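Molybdopterin synthase catalytic subunit (Homo sapiens, PDB 5MPO) catalyses, as the large subunit of molybdopterin synthase, the transfer of two sulfur atoms from a thiocarboxylated carrier protein into precursor Z, forming the dithiolene of molybdopterin. Local coordinates at residues 51-56 and 103-108; 89-94 and 112-117; 96-101 and 108-113. One frame throughout, in Å; residues are numbered along the deposited sequence.

Contact 1. Residues 51-56 and 103-108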
# COMPACT_ATOMS: atom_id res chain seq x y z
N GLY C 51 -7.94 -6.29 0.19
CA GLY C 51 -8.38 -7.24 1.19
C GLY C 51 -8.98 -8.40 0.41
O GLY C 51 -9.82 -8.20 -0.46
N THR C 52 -8.55 -9.60 0.74
CA THR C 52 -8.88 -10.83 0.03
C THR C 52 -9.38 -11.87 1.00
O THR C 52 -8.95 -11.91 2.15
CB THR C 52 -7.65 -11.41 -0.71
OG1 THR C 52 -6.50 -11.39 0.15
CG2 THR C 52 -7.36 -10.63 -1.95
N THR C 53 -10.27 -12.73 0.53
CA THR C 53 -10.80 -13.82 1.33
C THR C 53 -9.71 -14.91 1.52
O THR C 53 -9.20 -15.46 0.54
CB THR C 53 -12.05 -14.44 0.69
OG1 THR C 53 -13.10 -13.47 0.57
CG2 THR C 53 -12.54 -15.62 1.55
N ARG C 54 -9.36 -15.18 2.78
CA ARG C 54 -8.52 -16.33 3.13
C ARG C 54 -9.34 -17.60 3.14
O ARG C 54 -10.47 -17.56 3.61
CB ARG C 54 -7.97 -16.20 4.55
CG ARG C 54 -6.80 -15.28 4.64
CD ARG C 54 -6.82 -14.54 5.95
NE ARG C 54 -6.72 -15.48 7.05
CZ ARG C 54 -7.21 -15.28 8.27
NH1 ARG C 54 -7.90 -14.17 8.58
NH2 ARG C 54 -7.03 -16.21 9.19
N ASN C 55 -8.71 -18.71 2.75
CA ASN C 55 -9.30 -20.05 2.80
C ASN C 55 -9.29 -20.71 4.16
O ASN C 55 -9.47 -21.91 4.21
CB ASN C 55 -8.64 -21.02 1.80
CG ASN C 55 -7.19 -21.46 2.20
OD1 ASN C 55 -6.71 -21.33 3.36
ND2 ASN C 55 -6.50 -21.96 1.22
N ASN C 56 -9.13 -19.98 5.26
CA ASN C 56 -9.28 -20.61 6.61
C ASN C 56 -9.48 -19.61 7.73
O ASN C 56 -9.07 -18.46 7.58
CB ASN C 56 -8.03 -21.45 6.96
CG ASN C 56 -6.76 -20.63 6.95
OD1 ASN C 56 -6.33 -20.15 8.00
ND2 ASN C 56 -6.23 -20.37 5.76
N VAL C 103 -17.88 -13.17 -1.47
CA VAL C 103 -16.51 -12.93 -1.93
C VAL C 103 -15.80 -14.26 -1.73
O VAL C 103 -15.44 -14.61 -0.59
CB VAL C 103 -15.81 -11.80 -1.16
CG1 VAL C 103 -14.45 -11.49 -1.76
CG2 VAL C 103 -16.71 -10.57 -1.17
N PRO C 104 -15.65 -15.01 -2.82
CA PRO C 104 -14.92 -16.28 -2.67
C PRO C 104 -13.41 -16.08 -2.40
O PRO C 104 -12.87 -14.95 -2.48
CB PRO C 104 -15.16 -16.98 -4.01
CG PRO C 104 -15.28 -15.84 -4.97
CD PRO C 104 -16.02 -14.75 -4.22
N VAL C 105 -12.76 -17.18 -2.06
CA VAL C 105 -11.35 -17.23 -1.72
C VAL C 105 -10.49 -16.59 -2.80
O VAL C 105 -10.72 -16.77 -3.99
CB VAL C 105 -10.89 -18.68 -1.47
CG1 VAL C 105 -9.36 -18.77 -1.41
CG2 VAL C 105 -11.50 -19.22 -0.16
N SER C 106 -9.52 -15.81 -2.35
CA SER C 106 -8.59 -15.11 -3.22
C SER C 106 -9.15 -13.97 -4.06
O SER C 106 -8.40 -13.37 -4.81
CB SER C 106 -7.79 -16.09 -4.09
OG SER C 106 -6.89 -16.77 -3.23
N GLU C 107 -10.43 -13.65 -3.94
CA GLU C 107 -10.97 -12.47 -4.63
C GLU C 107 -11.10 -11.37 -3.61
O GLU C 107 -11.13 -11.62 -2.38
CB GLU C 107 -12.30 -12.78 -5.30
CG GLU C 107 -12.17 -13.83 -6.39
CD GLU C 107 -13.49 -14.14 -7.06
OE1 GLU C 107 -14.49 -13.41 -6.89
OE2 GLU C 107 -13.56 -15.17 -7.73
N ALA C 108 -11.09 -10.15 -4.12
CA ALA C 108 -10.98 -8.96 -3.27
C ALA C 108 -12.30 -8.56 -2.71
O ALA C 108 -13.27 -8.43 -3.47
CB ALA C 108 -10.37 -7.79 -4.08

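Contact 2. Residues 89-94 and 112-117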
# COMPACT_ATOMS: atom_id res chain seq x y z
N TRP C 89 -3.17 14.88 5.70
CA TRP C 89 -2.25 14.42 4.69
C TRP C 89 -2.51 15.11 3.33
O TRP C 89 -3.64 15.25 2.94
CB TRP C 89 -2.44 12.91 4.53
CG TRP C 89 -1.86 12.10 5.65
CD1 TRP C 89 -0.53 11.95 5.94
CD2 TRP C 89 -2.56 11.30 6.59
NE1 TRP C 89 -0.36 11.12 7.00
CE2 TRP C 89 -1.58 10.70 7.44
CE3 TRP C 89 -3.91 10.99 6.80
CZ2 TRP C 89 -1.90 9.82 8.49
CZ3 TRP C 89 -4.26 10.12 7.88
CH2 TRP C 89 -3.24 9.55 8.70
N PRO C 90 -1.43 15.48 2.58
CA PRO C 90 -1.52 16.14 1.26
C PRO C 90 -1.82 15.17 0.12
O PRO C 90 -1.06 15.08 -0.84
CB PRO C 90 -0.12 16.73 1.06
CG PRO C 90 0.78 15.78 1.78
CD PRO C 90 -0.01 15.38 3.03
N VAL C 91 -2.97 14.53 0.17
CA VAL C 91 -3.31 13.54 -0.85
C VAL C 91 -4.08 14.20 -1.99
O VAL C 91 -4.74 15.21 -1.79
CB VAL C 91 -4.12 12.35 -0.24
CG1 VAL C 91 -3.34 11.72 0.90
CG2 VAL C 91 -5.53 12.76 0.21
N LYS C 92 -4.07 13.59 -3.16
CA LYS C 92 -4.84 14.10 -4.26
C LYS C 92 -6.20 13.41 -4.35
O LYS C 92 -7.19 14.03 -4.00
CB LYS C 92 -4.05 13.97 -5.56
CG LYS C 92 -4.72 14.64 -6.74
CD LYS C 92 -5.00 16.10 -6.42
CE LYS C 92 -5.40 16.90 -7.66
NZ LYS C 92 -5.87 18.24 -7.24
N HIS C 93 -6.20 12.15 -4.79
CA HIS C 93 -7.38 11.29 -4.97
C HIS C 93 -7.40 10.07 -3.96
O HIS C 93 -6.37 9.46 -3.65
CB HIS C 93 -7.42 10.68 -6.40
CG HIS C 93 -7.29 11.67 -7.51
ND1 HIS C 93 -8.08 12.79 -7.61
CD2 HIS C 93 -6.47 11.68 -8.59
CE1 HIS C 93 -7.73 13.47 -8.68
NE2 HIS C 93 -6.76 12.80 -9.30
N ILE C 94 -8.60 9.70 -3.53
CA ILE C 94 -8.86 8.54 -2.66
C ILE C 94 -9.99 7.73 -3.37
O ILE C 94 -11.00 8.31 -3.89
CB ILE C 94 -9.34 9.04 -1.30
CG1 ILE C 94 -8.42 10.12 -0.72
CG2 ILE C 94 -9.63 7.90 -0.40
CD1 ILE C 94 -8.93 10.76 0.56
N ILE C 112 -8.57 -0.12 -1.51
CA ILE C 112 -8.35 1.29 -1.18
C ILE C 112 -7.09 1.74 -1.89
O ILE C 112 -6.06 1.03 -1.89
CB ILE C 112 -8.16 1.47 0.32
CG1 ILE C 112 -9.43 1.05 1.08
CG2 ILE C 112 -7.89 2.92 0.63
CD1 ILE C 112 -9.25 0.79 2.56
N ALA C 113 -7.18 2.90 -2.50
CA ALA C 113 -6.06 3.51 -3.15
C ALA C 113 -6.01 5.02 -2.80
O ALA C 113 -7.04 5.67 -2.75
CB ALA C 113 -6.19 3.31 -4.65
N VAL C 114 -4.80 5.55 -2.63
CA VAL C 114 -4.55 6.98 -2.42
C VAL C 114 -3.37 7.42 -3.24
O VAL C 114 -2.35 6.73 -3.22
CB VAL C 114 -4.21 7.30 -0.93
CG1 VAL C 114 -4.03 8.80 -0.74
CG2 VAL C 114 -5.34 6.81 -0.02
N SER C 115 -3.50 8.56 -3.92
CA SER C 115 -2.36 9.20 -4.65
C SER C 115 -1.94 10.49 -3.99
O SER C 115 -2.76 11.22 -3.49
CB SER C 115 -2.72 9.51 -6.12
OG SER C 115 -3.88 10.35 -6.21
N SER C 116 -0.66 10.79 -4.01
CA SER C 116 -0.15 12.09 -3.52
C SER C 116 1.19 12.40 -4.20
O SER C 116 1.76 11.55 -4.88
CB SER C 116 0.06 12.05 -2.00
OG SER C 116 0.94 10.99 -1.68
N ALA C 117 1.70 13.59 -3.97
CA ALA C 117 2.98 14.03 -4.55
C ALA C 117 4.15 13.20 -4.02
O ALA C 117 4.99 12.74 -4.87
CB ALA C 117 3.18 15.56 -4.35

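Contact 3. Residues 96-101 and 108-113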
# COMPACT_ATOMS: atom_id res chain seq x y z
N VAL C 96 -12.20 4.19 -2.65
CA VAL C 96 -12.54 3.09 -1.72
C VAL C 96 -13.65 2.24 -2.29
O VAL C 96 -14.76 2.70 -2.45
CB VAL C 96 -13.02 3.57 -0.35
CG1 VAL C 96 -13.39 2.35 0.51
CG2 VAL C 96 -11.97 4.47 0.31
N PHE C 97 -13.31 0.99 -2.61
CA PHE C 97 -14.21 0.09 -3.28
C PHE C 97 -14.43 -1.07 -2.39
O PHE C 97 -13.47 -1.75 -2.02
CB PHE C 97 -13.63 -0.35 -4.60
CG PHE C 97 -13.91 0.60 -5.71
CD1 PHE C 97 -13.40 1.87 -5.67
CD2 PHE C 97 -14.70 0.25 -6.77
CE1 PHE C 97 -13.66 2.79 -6.69
CE2 PHE C 97 -14.98 1.16 -7.79
CZ PHE C 97 -14.45 2.44 -7.76
N HIS C 98 -15.67 -1.29 -1.97
CA HIS C 98 -15.97 -2.45 -1.13
C HIS C 98 -16.99 -3.35 -1.79
O HIS C 98 -18.00 -2.89 -2.29
CB HIS C 98 -16.40 -2.00 0.26
CG HIS C 98 -16.21 -3.04 1.33
ND1 HIS C 98 -16.70 -4.33 1.22
CD2 HIS C 98 -15.63 -2.96 2.55
CE1 HIS C 98 -16.45 -5.00 2.33
NE2 HIS C 98 -15.78 -4.20 3.15
N ARG C 99 -16.71 -4.64 -1.83
CA ARG C 99 -17.61 -5.60 -2.46
C ARG C 99 -18.58 -6.16 -1.46
O ARG C 99 -18.24 -6.37 -0.30
CB ARG C 99 -16.83 -6.73 -3.09
CG ARG C 99 -17.69 -7.69 -3.89
CD ARG C 99 -16.79 -8.56 -4.71
NE ARG C 99 -17.50 -9.74 -5.11
CZ ARG C 99 -16.94 -10.82 -5.64
NH1 ARG C 99 -15.64 -10.88 -5.88
NH2 ARG C 99 -17.71 -11.86 -5.95
N LEU C 100 -19.82 -6.39 -1.90
CA LEU C 100 -20.85 -6.87 -0.98
C LEU C 100 -21.41 -8.22 -1.43
O LEU C 100 -21.30 -8.56 -2.58
CB LEU C 100 -21.93 -5.80 -0.84
CG LEU C 100 -21.54 -4.55 -0.06
CD1 LEU C 100 -22.75 -3.65 0.19
CD2 LEU C 100 -20.89 -4.90 1.28
N GLY C 101 -22.03 -8.96 -0.50
CA GLY C 101 -22.43 -10.33 -0.73
C GLY C 101 -21.23 -11.27 -0.74
O GLY C 101 -20.33 -11.11 0.09
N ALA C 108 -11.09 -10.15 -4.12
CA ALA C 108 -10.98 -8.96 -3.27
C ALA C 108 -12.30 -8.56 -2.71
O ALA C 108 -13.27 -8.43 -3.47
CB ALA C 108 -10.37 -7.79 -4.08
N SER C 109 -12.34 -8.33 -1.40
CA SER C 109 -13.48 -7.68 -0.72
C SER C 109 -13.39 -6.12 -0.63
O SER C 109 -14.40 -5.44 -0.46
CB SER C 109 -13.63 -8.24 0.69
OG SER C 109 -12.54 -7.90 1.53
N ILE C 110 -12.17 -5.59 -0.68
CA ILE C 110 -11.93 -4.16 -0.50
C ILE C 110 -10.69 -3.78 -1.30
O ILE C 110 -9.74 -4.56 -1.40
CB ILE C 110 -11.81 -3.73 1.01
CG1 ILE C 110 -11.51 -2.26 1.11
CG2 ILE C 110 -10.72 -4.45 1.74
CD1 ILE C 110 -12.01 -1.58 2.35
N ILE C 111 -10.71 -2.59 -1.88
CA ILE C 111 -9.53 -2.04 -2.49
C ILE C 111 -9.64 -0.59 -2.14
O ILE C 111 -10.65 0.07 -2.42
CB ILE C 111 -9.48 -2.22 -4.02
CG1 ILE C 111 -9.38 -3.69 -4.42
CG2 ILE C 111 -8.32 -1.51 -4.68
CD1 ILE C 111 -9.53 -3.87 -5.93
N ILE C 112 -8.57 -0.12 -1.51
CA ILE C 112 -8.35 1.29 -1.18
C ILE C 112 -7.09 1.74 -1.89
O ILE C 112 -6.06 1.03 -1.89
CB ILE C 112 -8.16 1.47 0.32
CG1 ILE C 112 -9.43 1.05 1.08
CG2 ILE C 112 -7.89 2.92 0.63
CD1 ILE C 112 -9.25 0.79 2.56
N ALA C 113 -7.18 2.90 -2.50
CA ALA C 113 -6.06 3.51 -3.15
C ALA C 113 -6.01 5.02 -2.80
O ALA C 113 -7.04 5.67 -2.75
CB ALA C 113 -6.19 3.31 -4.65

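Contact 1. Residues 51-56 and 103-108
T53 carries this contact. Its CB points toward 103-108. OG1 is anti to the carbonyl carbon and beside the backbone N (chi1 -61°). From there it donates a hydrogen bond to V103 O, 2.8 Å from OG1. The donor stands 58° above that carbonyl plane, so the bond does not use a lone pair. The T53 and V103 side chains cross obliquely, with V103 CG1 3.3 Å from T53 OG1. T53 CG2, anti to the backbone N, lies between V103 O and V105 CA. T53 CB sits 3.3 Å from P104 O.

The T53 backbone is held at both ends. S106 N reaches T53 O at 2.9 Å, in the carbonyl plane on a lone pair and almost perfectly straight (179°). T53 N donates to E107 O at 3.2 Å, nearly along the C=O axis. An alanine here would lose the OG1 bond to V103 O and the CG2 packing, and would probably loosen the seat of the turn.

Farther along, the V105 methyls lie alongside the base of N55, with V105 CG2 3.8 Å from N55 CA. T52 forms a non-hydrogen-bonded antiparallel pair with A108. Its OG1 hydrogen-bonds to C43 O of the second subunit, and N55 and S106 pack on P41 of that subunit, so the contact is part of the interface. E107 OE1 forms a salt bridge with R99.

The arrangement is that of a type II beta turn, P104 to E107, closed by E107 N to P104 O and docked on the chain leaving strand 45-52.

Contact 2. Residues 89-94 and 112-117
Three hydrogen bonds join the segments, two of them between backbones, and S115 takes part in all. K92 N donates to S115 O at 2.7 Å, in the carbonyl plane and nearly straight (174°). S115 N donates to H93 O at 3.0 Å. H93 N reaches the side chain, S115 OG, at 3.3 Å. S115 OG lies between its own backbone N and carbonyl carbon (chi1 57°), which brings it within reach of H93 N and beside K92 CB.

V91 and V114 cross obliquely. Their CG1 methyls meet at 3.4 Å. I94 pairs with V114 as a non-hydrogen-bonded antiparallel pair, and their CG2 methyls are 4.4 Å apart. S116 CB packs on P90 O.

These are neighbouring antiparallel strands inside the mixed sheet of the MoaE fold. The chain turns a corner at K92, just after the inverse gamma turn centred on P90.

The second shell fixes the polar ends. S115 OG also bonds to V38 O, giving the hydroxyl two polar partners. The H93 ring has K92 CG 3.7 Å above the centre of one face. Its ND1 bonds to K19 N and its NE2 to E16 OE2, so the proton is likely to sit on NE2. K92 NZ reaches E16 O, and S116 OG bonds to H118 O. Helix 73-88 packs on V91 and I94, while V114 meets V126 of helix 119-136.

Contact 3. Residues 96-101 and 108-113
A108 O lies 3.7 Å from R99 CD. The R99 chain is extended from CG to NE, and its charged end goes to E107.

S109 O does most of the work. R99 N donates to S109 O at 2.8 Å, from 37° above the carbonyl plane. The same oxygen sits over one face of the H98 ring, 3.0 Å above its plane and toward the rim. It makes no hydrogen bond with the ring. H98 ND1 instead donates to R99 O at 3.0 Å, with that oxygen in the ring plane. S109 OG bonds to Y67 OH and to the backbone of another protein's chain. S109 and I110 both face G51 in a classic beta bulge.

I110 and H98 form a non-hydrogen-bonded antiparallel pair, and their side chains cross obliquely. I110 CB lies over the same H98 face, and its CD1 is 3.9 Å from H98 CD2.

I111 forms the hydrogen-bonded antiparallel pair with F97. F97 N reaches I111 O at 2.8 Å, and I111 N reaches F97 O at 2.9 Å. I112 and V96 form another non-hydrogen-bonded pair, and their CG1 atoms touch.

The ND1 bond and an edge-to-face contact with Y67 fix the rotation of the H98 ring. NE2 hydrogen-bonds to the other protein's backbone. If NE2 donates there, the imidazole would probably be protonated, and the oxygen over its face could favour that charge.

How the contacts relate
Contacts 2 and 3 lie along the same strand pair, 91-99 with 108-116, and share I112 and A113; their centres are about 17 Å apart. Contact 1 lies where strand 108-116 begins, about 11 Å from contact 3 between centres, and shares A108 with it. Two bonds join these: G51 O to S109 N at 2.7 Å, a probable hydrogen bond, and E107 OE1 to R99 NH1 at 3.0 Å. Contacts 1 and 2 lie on opposite sides of the chain's centre, about 26 Å apart between centres. The side chain of K134, a predicted substrate residue, is about 6 Å from that of I110 and about 7 Å from G51, whereas H118 adjoins contact 2.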